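Local coordinates for SusD homolog (Bacteroides thetaiotaomicron VPI-5482, PDB 3IV0), which probably binds glycans at the bacterial outer membrane, though its own ligand is not established, at residues N31-A36 and F266-N271; Q270-N275 and N346-G351; N275-F278 and A282-S285. All coordinates share one frame; numbering follows the deposited sequence.

The three contacts follow one run of chain, from the end of strand 264-268 through the loop that leads to helix 284-287. Interaction 1 is partly buried and packs that run against helix 19-39, combining apolar side chains with an arginine-to-carbonyl hydrogen bond. Interaction 2, about 14 Å away between centres, is a surface contact in which the loop meets the two-stranded hairpin 348-356 through the side chain of a single isoleucine, without a direct hydrogen bond. Interaction 3 is buried and joins the returning loop to the start of helix 284-287 by a lysine chain and a water. R34 also ties interactions 1 and 3 together through its salt bridge to E276.

Interaction 1 of 3, residues N31-A36 and F266-N271; sequences NSFRNA and FEIAQN
Helix 19-39 of this SusD-family protein packs here against the end of strand 264-268, with F33 and R34 meeting I268 and A269. The CA atoms of R34 and I268 come within 6.2 Å of each other. I268 points toward the helix and divides its two branches between two neighbours. Its CD1 lies 3.9 Å from CE2 of F33, obliquely to the ring, and the two side chains cross at about a right angle. Its other branch, CG2, sits against the aliphatic start of the arginine, 3.7 Å from CG of R34. With CG2 of I268 anti to the backbone N and CG1 anti to the carbonyl carbon (chi1 -60°), the residue fills the angle between ring and arginine chain.

The R34 chain leaves the helix extended, then bends at chi3 (58°), bringing its guanidinium alongside the residue after the strand. NH1 of R34 donates to O of A269 over 2.9 Å. The acceptor lies nearly in the guanidinium plane, but NH1 stands above the carbonyl plane of A269, off the lone-pair directions of that oxygen. NH2 of R34 makes a straighter bond to OD1 of N31, one turn back on the helix, also 2.9 Å long and on a lone pair in the carbonyl plane. NH2 also forms a salt bridge with E276, so three partners limit rotation of the group. F137 of helix 117-142 meets the F33 ring edge-to-face, and the backbone of I268 pairs with Q362 of strand 362-366. The whole is a helix packed on one strand of a two-stranded antiparallel sheet, apolar within and closed by an arginine bond to a main-chain carbonyl.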
loop_
_atom_site.group_PDB
_atom_site.type_symbol
_atom_site.label_atom_id
_atom_site.label_comp_id
_atom_site.label_asym_id
_atom_site.label_seq_id
_atom_site.Cartn_x
_atom_site.Cartn_y
_atom_site.Cartn_z
ATOM N N ASN A 31 -1.658 5.974 -14.714
ATOM C CA ASN A 31 -1.071 7.285 -14.442
ATOM C C ASN A 31 -1.814 8.065 -13.378
ATOM O O ASN A 31 -1.197 8.675 -12.515
ATOM C CB ASN A 31 -0.955 8.073 -15.765
ATOM C CG ASN A 31 -0.200 9.355 -15.611
ATOM O OD1 ASN A 31 0.980 9.327 -15.291
ATOM N ND2 ASN A 31 -0.876 10.491 -15.792
ATOM N N SER A 32 -3.132 8.070 -13.459
ATOM C CA SER A 32 -3.917 8.756 -12.454
ATOM C C SER A 32 -3.739 8.134 -11.075
ATOM O O SER A 32 -3.620 8.877 -10.098
ATOM C CB SER A 32 -5.407 8.830 -12.808
ATOM O OG SER A 32 -5.604 9.689 -13.934
ATOM N N PHE A 33 -3.677 6.811 -10.987
ATOM C CA PHE A 33 -3.457 6.173 -9.691
ATOM C C PHE A 33 -2.086 6.580 -9.163
ATOM O O PHE A 33 -1.941 6.863 -7.970
ATOM C CB PHE A 33 -3.549 4.677 -9.837
ATOM C CG PHE A 33 -3.460 3.951 -8.531
ATOM C CD1 PHE A 33 -4.580 3.828 -7.707
ATOM C CD2 PHE A 33 -2.281 3.418 -8.105
ATOM C CE1 PHE A 33 -4.492 3.145 -6.495
ATOM C CE2 PHE A 33 -2.200 2.757 -6.892
ATOM C CZ PHE A 33 -3.309 2.637 -6.100
ATOM N N ARG A 34 -1.078 6.626 -10.013
ATOM C CA ARG A 34 0.246 7.065 -9.622
ATOM C C ARG A 34 0.193 8.507 -9.131
ATOM O O ARG A 34 0.845 8.871 -8.140
ATOM C CB ARG A 34 1.206 6.934 -10.784
ATOM C CG ARG A 34 2.570 7.548 -10.515
ATOM C CD ARG A 34 3.557 7.159 -11.561
ATOM N NE ARG A 34 3.122 7.538 -12.897
ATOM C CZ ARG A 34 3.622 7.015 -14.008
ATOM N NH1 ARG A 34 4.566 6.102 -13.968
ATOM N NH2 ARG A 34 3.154 7.444 -15.190
ATOM N N ASN A 35 -0.508 9.384 -9.843
ATOM C CA ASN A 35 -0.642 10.765 -9.395
ATOM C C ASN A 35 -1.282 10.880 -8.027
ATOM O O ASN A 35 -0.840 11.711 -7.215
ATOM C CB ASN A 35 -1.413 11.589 -10.435
ATOM C CG ASN A 35 -0.569 11.955 -11.629
ATOM O OD1 ASN A 35 0.640 11.996 -11.556
ATOM N ND2 ASN A 35 -1.249 12.239 -12.747
ATOM N N ALA A 36 -2.326 10.085 -7.789
ATOM C CA ALA A 36 -3.060 10.145 -6.523
ATOM C C ALA A 36 -2.234 9.674 -5.346
ATOM O O ALA A 36 -2.483 10.108 -4.206
ATOM C CB ALA A 36 -4.286 9.299 -6.627
ATOM N N PHE A 266 2.343 -6.059 -6.956
ATOM C CA PHE A 266 1.848 -4.877 -7.680
ATOM C C PHE A 266 2.726 -3.731 -7.291
ATOM O O PHE A 266 3.022 -3.530 -6.096
ATOM C CB PHE A 266 0.360 -4.567 -7.450
ATOM C CG PHE A 266 -0.119 -3.464 -8.336
ATOM C CD1 PHE A 266 -0.137 -3.675 -9.713
ATOM C CD2 PHE A 266 -0.372 -2.208 -7.861
ATOM C CE1 PHE A 266 -0.470 -2.651 -10.568
ATOM C CE2 PHE A 266 -0.693 -1.172 -8.724
ATOM C CZ PHE A 266 -0.729 -1.404 -10.086
ATOM N N GLU A 267 3.108 -2.923 -8.274
ATOM C CA GLU A 267 4.023 -1.796 -8.108
ATOM C C GLU A 267 3.535 -0.609 -8.912
ATOM O O GLU A 267 2.919 -0.789 -9.951
ATOM C CB GLU A 267 5.440 -2.197 -8.569
ATOM C CG GLU A 267 5.883 -3.528 -8.012
ATOM C CD GLU A 267 7.202 -4.023 -8.574
ATOM O OE1 GLU A 267 7.811 -3.345 -9.426
ATOM O OE2 GLU A 267 7.591 -5.140 -8.163
ATOM N N ILE A 268 3.808 0.584 -8.398
ATOM C CA ILE A 268 3.581 1.838 -9.095
ATOM C C ILE A 268 4.889 2.213 -9.759
ATOM O O ILE A 268 5.935 2.256 -9.115
ATOM C CB ILE A 268 3.147 2.946 -8.097
ATOM C CG1 ILE A 268 1.851 2.580 -7.357
ATOM C CG2 ILE A 268 2.930 4.285 -8.835
ATOM C CD1 ILE A 268 1.608 3.343 -6.035
ATOM N N ALA A 269 4.871 2.468 -11.071
ATOM C CA ALA A 269 6.072 2.653 -11.839
ATOM C C ALA A 269 6.695 4.026 -11.628
ATOM O O ALA A 269 6.011 5.046 -11.702
ATOM C CB ALA A 269 5.736 2.472 -13.354
ATOM N N GLN A 270 7.998 4.039 -11.366
ATOM C CA GLN A 270 8.806 5.241 -11.485
ATOM C C GLN A 270 9.766 5.035 -12.648
ATOM O O GLN A 270 10.292 3.944 -12.853
ATOM C CB GLN A 270 9.619 5.528 -10.206
ATOM C CG GLN A 270 9.806 7.003 -9.962
ATOM C CD GLN A 270 10.625 7.362 -8.748
ATOM O OE1 GLN A 270 11.219 6.502 -8.061
ATOM N NE2 GLN A 270 10.666 8.622 -8.472
ATOM N N ASN A 271 9.975 6.086 -13.402
ATOM C CA ASN A 271 10.938 6.033 -14.501
ATOM C C ASN A 271 11.538 7.431 -14.678
ATOM O O ASN A 271 11.008 8.274 -15.424
ATOM C CB ASN A 271 10.292 5.474 -15.761
ATOM C CG ASN A 271 11.308 5.128 -16.817
ATOM O OD1 ASN A 271 12.364 5.740 -16.869
ATOM N ND2 ASN A 271 11.013 4.116 -17.635
#

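Interaction 2 of 3, residues Q270-N275 and N346-G351; sequences QNINFN and NIDTYG
The two backbones come closest at I272 and Y350, whose CA atoms are 6.6 Å apart, where a short 3-10 segment at 272-273 faces strand 348-350. That strand pairs antiparallel with 354-356 to form a beta hairpin at the surface, and no direct hydrogen bond joins it to the loop 270-275.

I272 carries the loop side of the contact. It points toward the strand and spreads its two branches along it. CG2 of I272 meets CB of Y350 at 3.6 Å and lies 3.9 Å from the backbone O of T349. The longer branch, fully extended with CD1 anti to CA (chi2 -175°), reaches D348, where CD1 of I272 packs 3.7 Å from CB of D348. D348 and Y350 both point toward the loop, while T349 between them points away, the usual alternation along a strand. I272 also touches T356 on the second strand of the hairpin, and Y350 touches I277 farther along the loop.

With CG of Y350 between the backbone N and the carbonyl carbon (chi1 60°), the CD1 side of its ring lies by I272. The two side chains cross at about a right angle, and CD1 of I272 approaches the ring obliquely, 3.9 Å from CD1 of Y350. The D348 carboxylate is turned back on its own strand: OD1 of D348 accepts from N of T349 at 2.7 Å, the donor standing above the carboxylate plane.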
loop_
_atom_site.group_PDB
_atom_site.type_symbol
_atom_site.label_atom_id
_atom_site.label_comp_id
_atom_site.label_asym_id
_atom_site.label_seq_id
_atom_site.Cartn_x
_atom_site.Cartn_y
_atom_site.Cartn_z
ATOM N N GLN A 270 7.998 4.039 -11.366
ATOM C CA GLN A 270 8.806 5.241 -11.485
ATOM C C GLN A 270 9.766 5.035 -12.648
ATOM O O GLN A 270 10.292 3.944 -12.853
ATOM C CB GLN A 270 9.619 5.528 -10.206
ATOM C CG GLN A 270 9.806 7.003 -9.962
ATOM C CD GLN A 270 10.625 7.362 -8.748
ATOM O OE1 GLN A 270 11.219 6.502 -8.061
ATOM N NE2 GLN A 270 10.666 8.622 -8.472
ATOM N N ASN A 271 9.975 6.086 -13.402
ATOM C CA ASN A 271 10.938 6.033 -14.501
ATOM C C ASN A 271 11.538 7.431 -14.678
ATOM O O ASN A 271 11.008 8.274 -15.424
ATOM C CB ASN A 271 10.292 5.474 -15.761
ATOM C CG ASN A 271 11.308 5.128 -16.817
ATOM O OD1 ASN A 271 12.364 5.740 -16.869
ATOM N ND2 ASN A 271 11.013 4.116 -17.635
ATOM N N ILE A 272 12.626 7.665 -13.946
ATOM C CA ILE A 272 13.378 8.914 -13.987
ATOM C C ILE A 272 13.731 9.332 -15.402
ATOM O O ILE A 272 13.594 10.495 -15.756
ATOM C CB ILE A 272 14.715 8.779 -13.233
ATOM C CG1 ILE A 272 14.523 8.998 -11.746
ATOM C CG2 ILE A 272 15.738 9.786 -13.761
ATOM C CD1 ILE A 272 15.851 8.996 -11.007
ATOM N N ASN A 273 14.182 8.382 -16.206
ATOM C CA ASN A 273 14.610 8.683 -17.575
ATOM C C ASN A 273 13.472 9.170 -18.459
ATOM O O ASN A 273 13.713 9.858 -19.461
ATOM C CB ASN A 273 15.249 7.449 -18.219
ATOM N N PHE A 274 12.241 8.795 -18.116
ATOM C CA PHE A 274 11.053 9.164 -18.893
ATOM C C PHE A 274 10.182 10.219 -18.203
ATOM O O PHE A 274 8.992 10.379 -18.534
ATOM C CB PHE A 274 10.205 7.925 -19.159
ATOM N N ASN A 275 10.772 10.934 -17.252
ATOM C CA ASN A 275 10.077 12.009 -16.577
ATOM C C ASN A 275 8.848 11.508 -15.834
ATOM O O ASN A 275 7.836 12.173 -15.781
ATOM C CB ASN A 275 9.655 13.087 -17.573
ATOM N N ASN A 346 18.397 2.991 -3.916
ATOM C CA ASN A 346 18.660 2.841 -5.340
ATOM C C ASN A 346 18.816 4.275 -5.813
ATOM O O ASN A 346 17.887 4.941 -6.270
ATOM C CB ASN A 346 17.511 2.150 -6.042
ATOM C CG ASN A 346 17.669 0.643 -6.044
ATOM O OD1 ASN A 346 18.691 0.130 -6.533
ATOM N ND2 ASN A 346 16.708 -0.071 -5.450
ATOM N N ILE A 347 20.031 4.772 -5.666
ATOM C CA ILE A 347 20.276 6.192 -5.750
ATOM C C ILE A 347 20.463 6.631 -7.207
ATOM O O ILE A 347 21.085 5.909 -7.982
ATOM C CB ILE A 347 21.533 6.525 -4.923
ATOM C CG1 ILE A 347 21.306 6.218 -3.430
ATOM C CG2 ILE A 347 21.902 7.980 -5.106
ATOM C CD1 ILE A 347 22.602 5.861 -2.673
ATOM N N ASP A 348 19.904 7.779 -7.577
ATOM C CA ASP A 348 20.076 8.275 -8.934
ATOM C C ASP A 348 19.839 9.764 -8.942
ATOM O O ASP A 348 19.354 10.346 -7.980
ATOM C CB ASP A 348 19.111 7.547 -9.869
ATOM C CG ASP A 348 19.512 7.614 -11.329
ATOM O OD1 ASP A 348 20.537 8.259 -11.653
ATOM O OD2 ASP A 348 18.776 7.018 -12.147
ATOM N N THR A 349 20.248 10.399 -10.036
ATOM C CA THR A 349 20.047 11.824 -10.199
ATOM C C THR A 349 19.145 12.114 -11.385
ATOM O O THR A 349 19.060 11.317 -12.317
ATOM C CB THR A 349 21.383 12.519 -10.408
ATOM O OG1 THR A 349 21.986 11.993 -11.590
ATOM C CG2 THR A 349 22.288 12.262 -9.224
ATOM N N TYR A 350 18.448 13.237 -11.339
ATOM C CA TYR A 350 17.655 13.671 -12.483
ATOM C C TYR A 350 17.608 15.195 -12.559
ATOM O O TYR A 350 18.094 15.889 -11.660
ATOM C CB TYR A 350 16.247 13.087 -12.405
ATOM C CG TYR A 350 15.468 13.478 -11.178
ATOM C CD1 TYR A 350 15.538 12.717 -10.010
ATOM C CD2 TYR A 350 14.681 14.613 -11.177
ATOM C CE1 TYR A 350 14.821 13.079 -8.886
ATOM C CE2 TYR A 350 13.973 14.985 -10.073
ATOM C CZ TYR A 350 14.033 14.218 -8.927
ATOM O OH TYR A 350 13.303 14.612 -7.834
ATOM N N GLY A 351 17.026 15.709 -13.641
ATOM C CA GLY A 351 16.911 17.148 -13.837
ATOM C C GLY A 351 18.254 17.814 -13.719
ATOM O O GLY A 351 19.237 17.335 -14.286
#

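Interaction 3 of 3, residues N275-F278 and A282-S285; sequences NEIF and AKFS
This is a buried local contact between F278 and K283, joining the loop after strand 264-268 to the entry of helix 284-287. Within that loop, N275 and E276 both face N271 in a G1 beta bulge; the chain then runs on to F278 and turns back, leaving the CA atoms of F278 and A282 6.5 Å apart.

The lysine meets the phenylalanine with its methylene chain. CG of K283 lies 3.8 Å from CB of F278 and comes to the edge of the ring, near its plane, 3.9 Å from CD2 of F278. The side chains cross at about a right angle. A bend at chi3 (-86°) carries the lysine past the phenylalanine, placing CE of K283 3.8 Å from O of F278. Helix 19-39 also borders both residues: M38 touches each of them.

At the polar end, NZ of K283 hydrogen-bonds to OG1 of T356 in the hairpin, with a long, weak ion pair to D286 besides. A water bridges the two segments: it accepts from NZ of K283 at 2.7 Å and donates to O of F278 at 2.9 Å.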
loop_
_atom_site.group_PDB
_atom_site.type_symbol
_atom_site.label_atom_id
_atom_site.label_comp_id
_atom_site.label_asym_id
_atom_site.label_seq_id
_atom_site.Cartn_x
_atom_site.Cartn_y
_atom_site.Cartn_z
ATOM N N ASN A 275 10.772 10.934 -17.252
ATOM C CA ASN A 275 10.077 12.009 -16.577
ATOM C C ASN A 275 8.848 11.508 -15.834
ATOM O O ASN A 275 7.836 12.173 -15.781
ATOM C CB ASN A 275 9.655 13.087 -17.573
ATOM N N GLU A 276 8.922 10.289 -15.315
ATOM C CA GLU A 276 7.845 9.768 -14.465
ATOM C C GLU A 276 8.454 9.636 -13.077
ATOM O O GLU A 276 9.045 8.601 -12.730
ATOM C CB GLU A 276 7.368 8.441 -15.000
ATOM C CG GLU A 276 6.602 8.588 -16.307
ATOM C CD GLU A 276 6.275 7.261 -16.962
ATOM O OE1 GLU A 276 7.196 6.433 -17.108
ATOM O OE2 GLU A 276 5.095 7.060 -17.354
ATOM N N ILE A 277 8.392 10.726 -12.336
ATOM C CA ILE A 277 9.119 10.875 -11.088
ATOM C C ILE A 277 8.159 11.156 -9.960
ATOM O O ILE A 277 7.334 12.043 -10.023
ATOM C CB ILE A 277 10.142 12.031 -11.172
ATOM C CG1 ILE A 277 10.983 11.873 -12.438
ATOM C CG2 ILE A 277 11.080 12.061 -9.972
ATOM C CD1 ILE A 277 12.054 12.962 -12.630
ATOM N N PHE A 278 8.281 10.380 -8.897
ATOM C CA PHE A 278 7.471 10.602 -7.720
ATOM C C PHE A 278 7.918 11.879 -7.040
ATOM O O PHE A 278 9.065 12.233 -7.130
ATOM C CB PHE A 278 7.641 9.450 -6.742
ATOM C CG PHE A 278 7.265 8.055 -7.304
ATOM C CD1 PHE A 278 6.277 7.869 -8.286
ATOM C CD2 PHE A 278 7.869 6.919 -6.759
ATOM C CE1 PHE A 278 5.957 6.605 -8.708
ATOM C CE2 PHE A 278 7.544 5.653 -7.179
ATOM C CZ PHE A 278 6.592 5.484 -8.159
ATOM N N ALA A 282 6.963 12.131 -1.254
ATOM C CA ALA A 282 6.123 10.938 -1.375
ATOM C C ALA A 282 6.866 9.623 -1.196
ATOM O O ALA A 282 6.257 8.566 -0.967
ATOM C CB ALA A 282 5.423 10.900 -2.741
ATOM N N LYS A 283 8.192 9.672 -1.341
ATOM C CA LYS A 283 9.034 8.485 -1.256
ATOM C C LYS A 283 9.555 8.360 0.166
ATOM O O LYS A 283 10.388 9.168 0.612
ATOM C CB LYS A 283 10.184 8.575 -2.251
ATOM C CG LYS A 283 9.672 8.523 -3.690
ATOM C CD LYS A 283 10.789 8.531 -4.715
ATOM C CE LYS A 283 11.218 9.933 -5.046
ATOM N NZ LYS A 283 12.095 9.964 -6.281
ATOM N N PHE A 284 9.116 7.322 0.857
ATOM C CA PHE A 284 9.569 7.089 2.219
ATOM C C PHE A 284 11.077 7.193 2.332
ATOM O O PHE A 284 11.622 7.890 3.234
ATOM C CB PHE A 284 9.104 5.689 2.649
ATOM C CG PHE A 284 9.574 5.250 4.019
ATOM C CD1 PHE A 284 8.861 5.615 5.139
ATOM C CD2 PHE A 284 10.702 4.468 4.175
ATOM C CE1 PHE A 284 9.245 5.199 6.408
ATOM C CE2 PHE A 284 11.085 4.057 5.456
ATOM C CZ PHE A 284 10.352 4.457 6.557
ATOM N N SER A 285 11.776 6.541 1.428
ATOM C CA SER A 285 13.233 6.537 1.461
ATOM C C SER A 285 13.809 7.973 1.529
ATOM O O SER A 285 14.783 8.229 2.268
ATOM C CB SER A 285 13.777 5.779 0.255
ATOM O OG SER A 285 15.183 5.573 0.381
HETATM O O HOH W 1 11.925 12.625 -6.636
#